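Local coordinates for protein probable succinyl-CoA:3-ketoacid coenzyme A transferase subunit B (Bacillus subtilis, PDB 3CDK) that probably catalyses, as one of the two subunits of a CoA-transferase, the transfer of coenzyme A from succinyl-CoA to 3-oxo acids, releasing succinate, at residues M108-E112 with V157-L163; R187-T191 with A208-S213. All coordinates share one frame; numbering follows the deposited sequence.

Contact 1. Residues M108-E112 with V157-L163; sequences MEVSE and VKKTCSL
Val110 pairs with Val157 and Ser111 with Lys158 in a short parallel ladder, its clearest bond running from Lys158 N to Val110 O at 2.8 Å. A second bond, from Glu112 N to Lys158 O, follows, although the position of that oxygen is less certain. Past the ladder the chain turns back, so that Cys161, Ser162 and Leu163 come round to Glu109, one residue ahead of the first pair. The Glu109 carboxylate is held there through OE1. Ser162 N donates to OE1 of Glu109 over 2.7 Å, on the syn side and 17° out of the carboxylate plane; Leu163 N adds a weak bond to the same oxygen. A bond from Ser162 OG to the other oxygen, OE2, is a doubtful addition, its modelled length being too short to be relied on. With chi1 at -84°, CG of Glu109 lies anti to its carbonyl carbon, and the chain beyond is extended, which carries the carboxylate across to this turn. The strands belong to a small three-stranded mixed sheet: 109-111 is central, antiparallel to 116-117 on one flank, and a classic beta bulge sets Met108 and Glu109 together against Ala117. The aliphatic part of Lys158 crosses Glu109, with Lys158 CD 3.7 Å from Glu109 CG. Its ammonium, 4.1 Å from Glu109 OE2 when measured at NZ, instead forms a salt bridge with Glu207. At the far end Leu163 CD1 lies 3.8 Å from Met108 CB, while its side chain also reaches Ala117 and Pro122.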
loop_
_atom_site.group_PDB
_atom_site.type_symbol
_atom_site.label_atom_id
_atom_site.label_comp_id
_atom_site.label_asym_id
_atom_site.label_seq_id
_atom_site.Cartn_x
_atom_site.Cartn_y
_atom_site.Cartn_z
ATOM N N MET B 108 28.977 11.298 5.133
ATOM C CA MET B 108 30.198 11.849 4.555
ATOM C C MET B 108 30.448 13.319 4.968
ATOM O O MET B 108 31.605 13.759 5.031
ATOM C CB MET B 108 30.189 11.701 3.032
ATOM C CG MET B 108 30.738 10.378 2.523
ATOM S SD MET B 108 29.877 9.857 1.006
ATOM C CE MET B 108 30.700 8.258 0.775
ATOM N N GLU B 109 29.362 14.051 5.253
ATOM C CA GLU B 109 29.403 15.460 5.680
ATOM C C GLU B 109 28.112 15.790 6.392
ATOM O O GLU B 109 27.065 15.230 6.061
ATOM C CB GLU B 109 29.506 16.416 4.491
ATOM C CG GLU B 109 30.879 16.669 3.937
ATOM C CD GLU B 109 30.856 17.615 2.737
ATOM O OE1 GLU B 109 29.751 17.975 2.262
ATOM O OE2 GLU B 109 31.940 18.008 2.253
ATOM N N VAL B 110 28.189 16.708 7.353
ATOM C CA VAL B 110 27.030 17.307 7.982
ATOM C C VAL B 110 27.261 18.826 8.006
ATOM O O VAL B 110 28.408 19.287 7.953
ATOM C CB VAL B 110 26.758 16.711 9.382
ATOM C CG1 VAL B 110 25.626 17.418 10.066
ATOM C CG2 VAL B 110 26.396 15.274 9.295
ATOM N N SER B 111 26.183 19.609 8.051
ATOM C CA SER B 111 26.287 21.077 7.992
ATOM C C SER B 111 25.632 21.710 9.192
ATOM O O SER B 111 24.859 21.043 9.900
ATOM C CB SER B 111 25.660 21.646 6.704
ATOM O OG SER B 111 24.236 21.707 6.781
ATOM N N GLU B 112 25.961 22.993 9.397
ATOM C CA GLU B 112 25.395 23.889 10.432
ATOM C C GLU B 112 23.913 23.693 10.696
ATOM O O GLU B 112 23.480 23.650 11.852
ATOM C CB GLU B 112 25.582 25.354 10.010
ATOM C CG GLU B 112 26.941 25.917 10.317
ATOM C CD GLU B 112 27.181 27.287 9.731
ATOM O OE1 GLU B 112 26.386 27.759 8.911
ATOM O OE2 GLU B 112 28.187 27.902 10.089
ATOM N N VAL B 157 32.472 18.609 9.233
ATOM C CA VAL B 157 31.386 19.340 9.888
ATOM C C VAL B 157 31.415 20.779 9.407
ATOM O O VAL B 157 32.202 21.589 9.884
ATOM C CB VAL B 157 31.511 19.280 11.431
ATOM C CG1 VAL B 157 30.213 19.707 12.068
ATOM C CG2 VAL B 157 31.884 17.871 11.887
ATOM N N LYS B 158 30.537 21.089 8.464
ATOM C CA LYS B 158 30.728 22.273 7.627
ATOM C C LYS B 158 29.588 23.258 7.695
ATOM O O LYS B 158 28.497 22.898 8.119
ATOM C CB LYS B 158 30.874 21.858 6.170
ATOM C CG LYS B 158 31.019 20.385 5.940
ATOM C CD LYS B 158 31.843 20.178 4.706
ATOM C CE LYS B 158 33.283 20.443 5.025
ATOM N NZ LYS B 158 33.913 21.223 3.948
ATOM N N LYS B 159 29.860 24.491 7.255
ATOM C CA LYS B 159 28.846 25.521 7.089
ATOM C C LYS B 159 27.864 25.020 6.082
ATOM O O LYS B 159 26.688 24.907 6.352
ATOM C CB LYS B 159 29.436 26.818 6.538
ATOM C CG LYS B 159 30.107 27.671 7.558
ATOM C CD LYS B 159 29.774 29.153 7.390
ATOM C CE LYS B 159 30.075 29.865 8.683
ATOM N NZ LYS B 159 30.782 31.174 8.468
ATOM N N THR B 160 28.362 24.705 4.908
ATOM C CA THR B 160 27.520 24.257 3.835
ATOM C C THR B 160 28.124 22.972 3.248
ATOM O O THR B 160 29.337 22.830 3.184
ATOM C CB THR B 160 27.309 25.384 2.804
ATOM O OG1 THR B 160 26.813 24.822 1.593
ATOM C CG2 THR B 160 28.592 26.117 2.481
ATOM N N CYS B 161 27.282 22.018 2.865
ATOM C CA CYS B 161 27.791 20.737 2.370
ATOM C C CYS B 161 28.355 20.895 0.983
ATOM O O CYS B 161 27.794 21.635 0.186
ATOM C CB CYS B 161 26.700 19.674 2.358
ATOM S SG CYS B 161 26.538 18.810 3.926
ATOM N N SER B 162 29.460 20.207 0.692
ATOM C CA SER B 162 30.038 20.241 -0.649
ATOM C C SER B 162 29.601 19.031 -1.487
ATOM O O SER B 162 29.870 18.953 -2.674
ATOM C CB SER B 162 31.547 20.333 -0.569
ATOM O OG SER B 162 32.029 19.192 0.078
ATOM N N LEU B 163 28.891 18.101 -0.875
ATOM C CA LEU B 163 28.494 16.887 -1.574
ATOM C C LEU B 163 26.990 16.824 -1.800
ATOM O O LEU B 163 26.224 17.481 -1.110
ATOM C CB LEU B 163 28.941 15.670 -0.761
ATOM C CG LEU B 163 30.448 15.512 -0.556
ATOM C CD1 LEU B 163 30.680 14.395 0.436
ATOM C CD2 LEU B 163 31.188 15.235 -1.865
#

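Contact 2. Residues R187-T191 with A208-S213; sequences RMTLT and ADFAVS
Met188 and Leu190 bury the most surface here, followed by Ala211, and the backbone bonds fix how these three meet. Ala211 N donates to Met188 O at 2.8 Å, and Ala211 O accepts from Leu190 N at 2.8 Å; Ala211 is therefore held between the two residues flanking its partner Thr189, as parallel pairing requires. Leu190 O then receives Ser213 N at 3.0 Å, extending the pattern by one step. The Met188 side chain leaves with CG anti to the backbone N (chi1 -174°) and bends at its last torsion, bringing CE to the edge of the Phe210 ring, 3.5 Å from Phe210 CD2. The same methyl is modelled too near Ala208, which makes its exact position doubtful. Leu190 lies alongside Phe210 and points the same way, its CB 4.0 Å from Phe210 CD1, so the ring has an aliphatic neighbour from each of these two residues. The segments lie on the two strands of a beta-alpha-beta unit, 187-193 and the short 211-212, joined through helix 199-204, and the helix contributes Val202 to both Leu190 and Phe210. Tyr203 and Phe181 also meet the Phe210 ring. On the other face of the sheet, Thr189 turns OG1 to the methyl of Ala211, and Thr189 CG2 comes 3.7 Å from Ser213 CB. With a glycine in place of Thr189, both contacts would go, and a gap would probably open beside Ala211 CB and Ser213 CB. The Ser213 hydroxyl finds its hydrogen-bond partner in Ser215 O.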
loop_
_atom_site.group_PDB
_atom_site.type_symbol
_atom_site.label_atom_id
_atom_site.label_comp_id
_atom_site.label_asym_id
_atom_site.label_seq_id
_atom_site.Cartn_x
_atom_site.Cartn_y
_atom_site.Cartn_z
ATOM N N ARG B 187 19.955 25.636 14.041
ATOM C CA ARG B 187 21.157 26.008 14.780
ATOM C C ARG B 187 21.858 24.759 15.302
ATOM O O ARG B 187 21.211 23.803 15.720
ATOM C CB ARG B 187 20.815 26.990 15.922
ATOM C CG ARG B 187 20.289 26.324 17.224
ATOM C CD ARG B 187 19.346 27.210 18.059
ATOM N NE ARG B 187 19.969 28.432 18.606
ATOM C CZ ARG B 187 20.723 28.502 19.714
ATOM N NH1 ARG B 187 21.012 27.407 20.420
ATOM N NH2 ARG B 187 21.209 29.683 20.116
ATOM N N MET B 188 23.179 24.766 15.264
ATOM C CA MET B 188 23.952 23.677 15.818
ATOM C C MET B 188 24.531 24.110 17.166
ATOM O O MET B 188 24.943 25.268 17.356
ATOM C CB MET B 188 25.055 23.268 14.845
ATOM C CG MET B 188 25.840 22.038 15.242
ATOM S SD MET B 188 27.095 21.518 14.042
ATOM C CE MET B 188 28.177 22.926 13.980
ATOM N N THR B 189 24.564 23.167 18.103
ATOM C CA THR B 189 24.996 23.440 19.452
ATOM C C THR B 189 25.848 22.292 19.928
ATOM O O THR B 189 25.456 21.135 19.845
ATOM C CB THR B 189 23.790 23.587 20.364
ATOM O OG1 THR B 189 23.017 24.717 19.938
ATOM C CG2 THR B 189 24.215 23.770 21.805
ATOM N N LEU B 190 27.035 22.613 20.413
ATOM C CA LEU B 190 27.903 21.581 20.898
ATOM C C LEU B 190 27.422 21.215 22.271
ATOM O O LEU B 190 27.264 22.071 23.138
ATOM C CB LEU B 190 29.339 22.062 20.901
ATOM C CG LEU B 190 30.372 21.253 21.671
ATOM C CD1 LEU B 190 30.451 19.816 21.185
ATOM C CD2 LEU B 190 31.687 21.961 21.504
ATOM N N THR B 191 27.208 19.928 22.475
ATOM C CA THR B 191 26.394 19.477 23.592
ATOM C C THR B 191 27.126 18.542 24.597
ATOM O O THR B 191 26.852 18.580 25.795
ATOM C CB THR B 191 25.038 18.926 23.037
ATOM O OG1 THR B 191 24.003 19.136 23.993
ATOM C CG2 THR B 191 25.114 17.458 22.646
ATOM N N ALA B 208 31.726 24.260 10.466
ATOM C CA ALA B 208 30.428 24.740 10.914
ATOM C C ALA B 208 30.501 25.769 12.057
ATOM O O ALA B 208 31.457 25.789 12.829
ATOM C CB ALA B 208 29.590 23.573 11.346
ATOM N N ASP B 209 29.471 26.618 12.130
ATOM C CA ASP B 209 29.166 27.486 13.278
ATOM C C ASP B 209 28.250 26.791 14.269
ATOM O O ASP B 209 27.201 26.218 13.889
ATOM C CB ASP B 209 28.394 28.720 12.830
ATOM C CG ASP B 209 29.280 29.872 12.491
ATOM O OD1 ASP B 209 30.513 29.670 12.403
ATOM O OD2 ASP B 209 28.731 30.988 12.322
ATOM N N PHE B 210 28.611 26.885 15.536
ATOM C CA PHE B 210 27.779 26.337 16.560
ATOM C C PHE B 210 27.778 27.180 17.819
ATOM O O PHE B 210 28.772 27.805 18.166
ATOM C CB PHE B 210 28.211 24.910 16.875
ATOM C CG PHE B 210 29.676 24.760 17.134
ATOM C CD1 PHE B 210 30.211 25.030 18.408
ATOM C CD2 PHE B 210 30.530 24.328 16.124
ATOM C CE1 PHE B 210 31.574 24.875 18.662
ATOM C CE2 PHE B 210 31.909 24.177 16.372
ATOM C CZ PHE B 210 32.432 24.454 17.641
ATOM N N ALA B 211 26.632 27.197 18.488
ATOM C CA ALA B 211 26.539 27.637 19.866
ATOM C C ALA B 211 27.167 26.568 20.752
ATOM O O ALA B 211 27.071 25.373 20.474
ATOM C CB ALA B 211 25.082 27.854 20.246
ATOM N N VAL B 212 27.849 26.971 21.809
ATOM C CA VAL B 212 28.187 25.954 22.789
ATOM C C VAL B 212 27.157 25.961 23.902
ATOM O O VAL B 212 26.815 27.012 24.432
ATOM C CB VAL B 212 29.681 25.873 23.172
ATOM C CG1 VAL B 212 30.478 27.003 22.540
ATOM C CG2 VAL B 212 29.861 25.748 24.665
ATOM N N SER B 213 26.631 24.773 24.191
ATOM C CA SER B 213 25.571 24.593 25.154
ATOM C C SER B 213 25.892 25.210 26.495
ATOM O O SER B 213 27.058 25.334 26.912
ATOM C CB SER B 213 25.260 23.119 25.341
ATOM O OG SER B 213 24.301 22.927 26.360
#

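How the contacts relate
Both contacts are parallel strand pairs, partly buried and on the same side of the chain's centre, yet they belong to different sheets. Contact 1 lies in the three-stranded sheet; contact 2 adds strand 211-212 to the large mixed sheet. Backbone ladder bonds are common to both, and it is the side-chain chemistry that differs: in contact 1 a carboxylate takes backbone N-H groups, in contact 2 apolar side chains gather around Phe210. Their centres are 14 Å apart, but they touch directly. Ala208 N lies 2.8 Å from Val157 O, a probable hydrogen bond, and Asp209 N probably bonds Glu112 OE2, whose placement is less sure. Segment 208-213 thus touches both sheets.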